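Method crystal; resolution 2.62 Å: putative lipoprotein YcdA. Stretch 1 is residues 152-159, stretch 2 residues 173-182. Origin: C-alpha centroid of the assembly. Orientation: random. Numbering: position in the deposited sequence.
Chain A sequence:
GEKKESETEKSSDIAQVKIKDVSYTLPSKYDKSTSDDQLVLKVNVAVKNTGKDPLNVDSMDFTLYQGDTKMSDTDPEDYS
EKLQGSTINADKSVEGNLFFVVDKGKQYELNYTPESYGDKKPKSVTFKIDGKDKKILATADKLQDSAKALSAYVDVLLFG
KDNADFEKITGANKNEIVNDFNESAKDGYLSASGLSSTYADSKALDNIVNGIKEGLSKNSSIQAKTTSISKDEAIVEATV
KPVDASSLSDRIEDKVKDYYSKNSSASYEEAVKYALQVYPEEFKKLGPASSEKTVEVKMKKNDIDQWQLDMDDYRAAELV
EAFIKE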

# COMPACT_ATOMS: atom_id res chain seq x y z
N ALA A 152 0.95 1.70 -10.75
CA ALA A 152 1.74 1.49 -11.99
C ALA A 152 1.37 0.16 -12.66
O ALA A 152 1.26 0.11 -13.88
CB ALA A 152 3.23 1.52 -11.68
N TYR A 153 1.15 -0.90 -11.85
CA TYR A 153 0.72 -2.21 -12.29
C TYR A 153 -0.63 -2.09 -12.96
O TYR A 153 -0.81 -2.62 -14.04
CB TYR A 153 0.65 -3.20 -11.11
CG TYR A 153 1.90 -4.02 -10.90
CD1 TYR A 153 2.09 -5.22 -11.57
CD2 TYR A 153 2.87 -3.62 -9.99
CE1 TYR A 153 3.22 -6.00 -11.35
CE2 TYR A 153 4.01 -4.39 -9.77
CZ TYR A 153 4.19 -5.58 -10.45
OH TYR A 153 5.31 -6.33 -10.25
N VAL A 154 -1.57 -1.35 -12.34
CA VAL A 154 -2.92 -1.11 -12.86
C VAL A 154 -2.83 -0.35 -14.19
O VAL A 154 -3.47 -0.75 -15.18
CB VAL A 154 -3.83 -0.40 -11.80
CG1 VAL A 154 -5.14 0.08 -12.41
CG2 VAL A 154 -4.12 -1.33 -10.64
N ASP A 155 -1.98 0.67 -14.25
CA ASP A 155 -1.77 1.48 -15.45
C ASP A 155 -1.37 0.62 -16.66
O ASP A 155 -2.05 0.64 -17.69
CB ASP A 155 -0.70 2.54 -15.19
CG ASP A 155 -1.19 3.86 -14.61
OD1 ASP A 155 -2.35 3.92 -14.15
OD2 ASP A 155 -0.43 4.84 -14.65
N VAL A 156 -0.29 -0.18 -16.52
CA VAL A 156 0.24 -1.00 -17.61
C VAL A 156 -0.65 -2.21 -17.92
O VAL A 156 -0.85 -2.49 -19.11
CB VAL A 156 1.71 -1.44 -17.41
CG1 VAL A 156 2.61 -0.23 -17.20
CG2 VAL A 156 1.88 -2.43 -16.26
N LEU A 157 -1.18 -2.92 -16.90
CA LEU A 157 -1.97 -4.12 -17.11
C LEU A 157 -3.41 -3.88 -17.42
O LEU A 157 -3.94 -4.57 -18.29
CB LEU A 157 -1.96 -5.03 -15.89
CG LEU A 157 -0.66 -5.65 -15.42
CD1 LEU A 157 -0.92 -6.45 -14.19
CD2 LEU A 157 -0.04 -6.50 -16.50
N LEU A 158 -4.09 -3.05 -16.64
CA LEU A 158 -5.54 -2.88 -16.79
C LEU A 158 -5.93 -1.73 -17.68
O LEU A 158 -6.90 -1.84 -18.41
CB LEU A 158 -6.18 -2.73 -15.40
CG LEU A 158 -6.14 -4.00 -14.55
CD1 LEU A 158 -6.22 -3.69 -13.13
CD2 LEU A 158 -7.25 -4.95 -14.93
N PHE A 159 -5.19 -0.62 -17.62
CA PHE A 159 -5.53 0.56 -18.39
C PHE A 159 -4.83 0.62 -19.74
O PHE A 159 -5.19 1.46 -20.56
CB PHE A 159 -5.20 1.83 -17.59
CG PHE A 159 -6.00 2.04 -16.32
CD1 PHE A 159 -7.16 1.31 -16.07
CD2 PHE A 159 -5.60 2.97 -15.38
CE1 PHE A 159 -7.89 1.51 -14.91
CE2 PHE A 159 -6.33 3.16 -14.20
CZ PHE A 159 -7.47 2.43 -13.98
N ASN A 173 9.47 -6.44 -15.80
CA ASN A 173 9.51 -5.82 -17.12
C ASN A 173 8.11 -5.84 -17.69
O ASN A 173 7.46 -6.89 -17.70
CB ASN A 173 10.57 -6.44 -18.04
CG ASN A 173 10.15 -7.61 -18.87
OD1 ASN A 173 9.69 -7.44 -20.02
ND2 ASN A 173 10.40 -8.80 -18.35
N LYS A 174 7.60 -4.64 -18.06
CA LYS A 174 6.22 -4.47 -18.51
C LYS A 174 5.87 -5.41 -19.64
O LYS A 174 4.88 -6.12 -19.52
CB LYS A 174 5.84 -3.01 -18.85
CG LYS A 174 6.66 -2.25 -19.90
CD LYS A 174 6.33 -0.73 -19.89
CE LYS A 174 5.17 -0.31 -20.78
NZ LYS A 174 4.93 1.16 -20.75
N ASN A 175 6.69 -5.48 -20.69
CA ASN A 175 6.40 -6.29 -21.88
C ASN A 175 6.05 -7.73 -21.52
O ASN A 175 5.01 -8.21 -21.96
CB ASN A 175 7.56 -6.23 -22.87
CG ASN A 175 8.00 -4.81 -23.13
OD1 ASN A 175 7.37 -4.08 -23.91
ND2 ASN A 175 9.02 -4.36 -22.39
N GLU A 176 6.83 -8.38 -20.67
CA GLU A 176 6.59 -9.77 -20.26
C GLU A 176 5.32 -9.93 -19.40
O GLU A 176 4.53 -10.82 -19.69
CB GLU A 176 7.80 -10.32 -19.49
CG GLU A 176 7.95 -11.83 -19.54
CD GLU A 176 9.29 -12.32 -19.07
OE1 GLU A 176 9.53 -12.33 -17.83
OE2 GLU A 176 10.12 -12.70 -19.93
N ILE A 177 5.15 -9.08 -18.35
CA ILE A 177 4.01 -9.18 -17.43
C ILE A 177 2.69 -8.86 -18.14
O ILE A 177 1.70 -9.53 -17.86
CB ILE A 177 4.22 -8.34 -16.13
CG1 ILE A 177 3.20 -8.71 -15.05
CG2 ILE A 177 4.28 -6.83 -16.37
CD1 ILE A 177 3.74 -8.62 -13.68
N VAL A 178 2.70 -7.91 -19.10
CA VAL A 178 1.54 -7.50 -19.88
C VAL A 178 1.14 -8.61 -20.87
O VAL A 178 -0.05 -8.95 -20.96
CB VAL A 178 1.80 -6.16 -20.61
CG1 VAL A 178 0.74 -5.87 -21.67
CG2 VAL A 178 1.90 -5.01 -19.62
N ASN A 179 2.11 -9.16 -21.62
CA ASN A 179 1.86 -10.23 -22.59
C ASN A 179 1.30 -11.45 -21.89
O ASN A 179 0.34 -12.05 -22.38
CB ASN A 179 3.13 -10.57 -23.37
CG ASN A 179 3.36 -9.65 -24.54
OD1 ASN A 179 3.49 -8.42 -24.41
ND2 ASN A 179 3.39 -10.22 -25.73
N ASP A 180 1.87 -11.80 -20.72
CA ASP A 180 1.38 -12.92 -19.93
C ASP A 180 -0.05 -12.66 -19.48
O ASP A 180 -0.90 -13.56 -19.61
CB ASP A 180 2.29 -13.20 -18.72
CG ASP A 180 3.65 -13.83 -19.04
OD1 ASP A 180 3.86 -14.24 -20.22
OD2 ASP A 180 4.49 -13.91 -18.12
N PHE A 181 -0.34 -11.42 -19.01
CA PHE A 181 -1.66 -11.00 -18.55
C PHE A 181 -2.67 -11.08 -19.68
O PHE A 181 -3.70 -11.71 -19.50
CB PHE A 181 -1.64 -9.57 -17.95
CG PHE A 181 -3.00 -9.05 -17.52
CD1 PHE A 181 -3.53 -9.35 -16.27
CD2 PHE A 181 -3.75 -8.24 -18.38
CE1 PHE A 181 -4.79 -8.88 -15.90
CE2 PHE A 181 -5.01 -7.78 -18.01
CZ PHE A 181 -5.52 -8.09 -16.76
N ASN A 182 -2.36 -10.47 -20.83
CA ASN A 182 -3.20 -10.48 -22.02
C ASN A 182 -3.49 -11.89 -22.52
O ASN A 182 -4.61 -12.16 -22.96
CB ASN A 182 -2.56 -9.66 -23.13
CG ASN A 182 -2.54 -8.19 -22.82
OD1 ASN A 182 -3.16 -7.72 -21.87
ND2 ASN A 182 -1.81 -7.41 -23.60

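This is a small helix-to-helix contact made by apolar side chains, in which one leucine settles among three side chains of a crossing helix and no hydrogen bond passes between the two stretches. The helix axes approach to 10.2 Å and their N-to-C directions differ by 62°, so the backbones come close over a short length: the CA atoms of Leu157 and Val178 lie 5.6 Å apart, while those of Val156 and Lys174 are already 7.0 Å apart. About 400 Å² is buried, counting both sides.

Leu157 gives the contact its centre and has the largest covered area. Its CA-to-CB bond points sideways, but the m,t rotamer brings the end of the side chain nearer, and CD2 lies 4.2 Å from Ile177 CG1, 4.0 Å from Val178 CG2 and 3.8 Å from Phe181 CB. The spacing on the second helix explains the pocket: Ile177 and Phe181 are one turn apart and both point toward the first helix, with Val178 beside them. Phe181 also receives Leu157 CB over one face of its ring, and its CE2 comes 3.4 Å from Leu157 O; Leu158 CD2 adds a contact at 4.0 Å from Phe181 CZ. The rule is that a sideways CA-to-CB bond can still deliver the end of a long side chain into a contact.

One turn before Leu157, Tyr153 extends the apolar patch. Ile177 CD1 meets the edge of its ring, 3.5 Å from Tyr153 CE1, while the hydroxyl is hydrogen-bonded elsewhere in the structure. Val156 points toward the second helix, its CB 4.2 Å from Val178 CG2, and the aliphatic part of Lys174 flanks it, with CE 4.4 Å from Val156 CG1.

Within each stretch, main-chain hydrogen bonds hold the helix, and Asn173 caps the second: its OD1 accepts from Glu176 N at 3.1 Å, satisfying an amide that the first helical turn would otherwise leave without a main-chain acceptor.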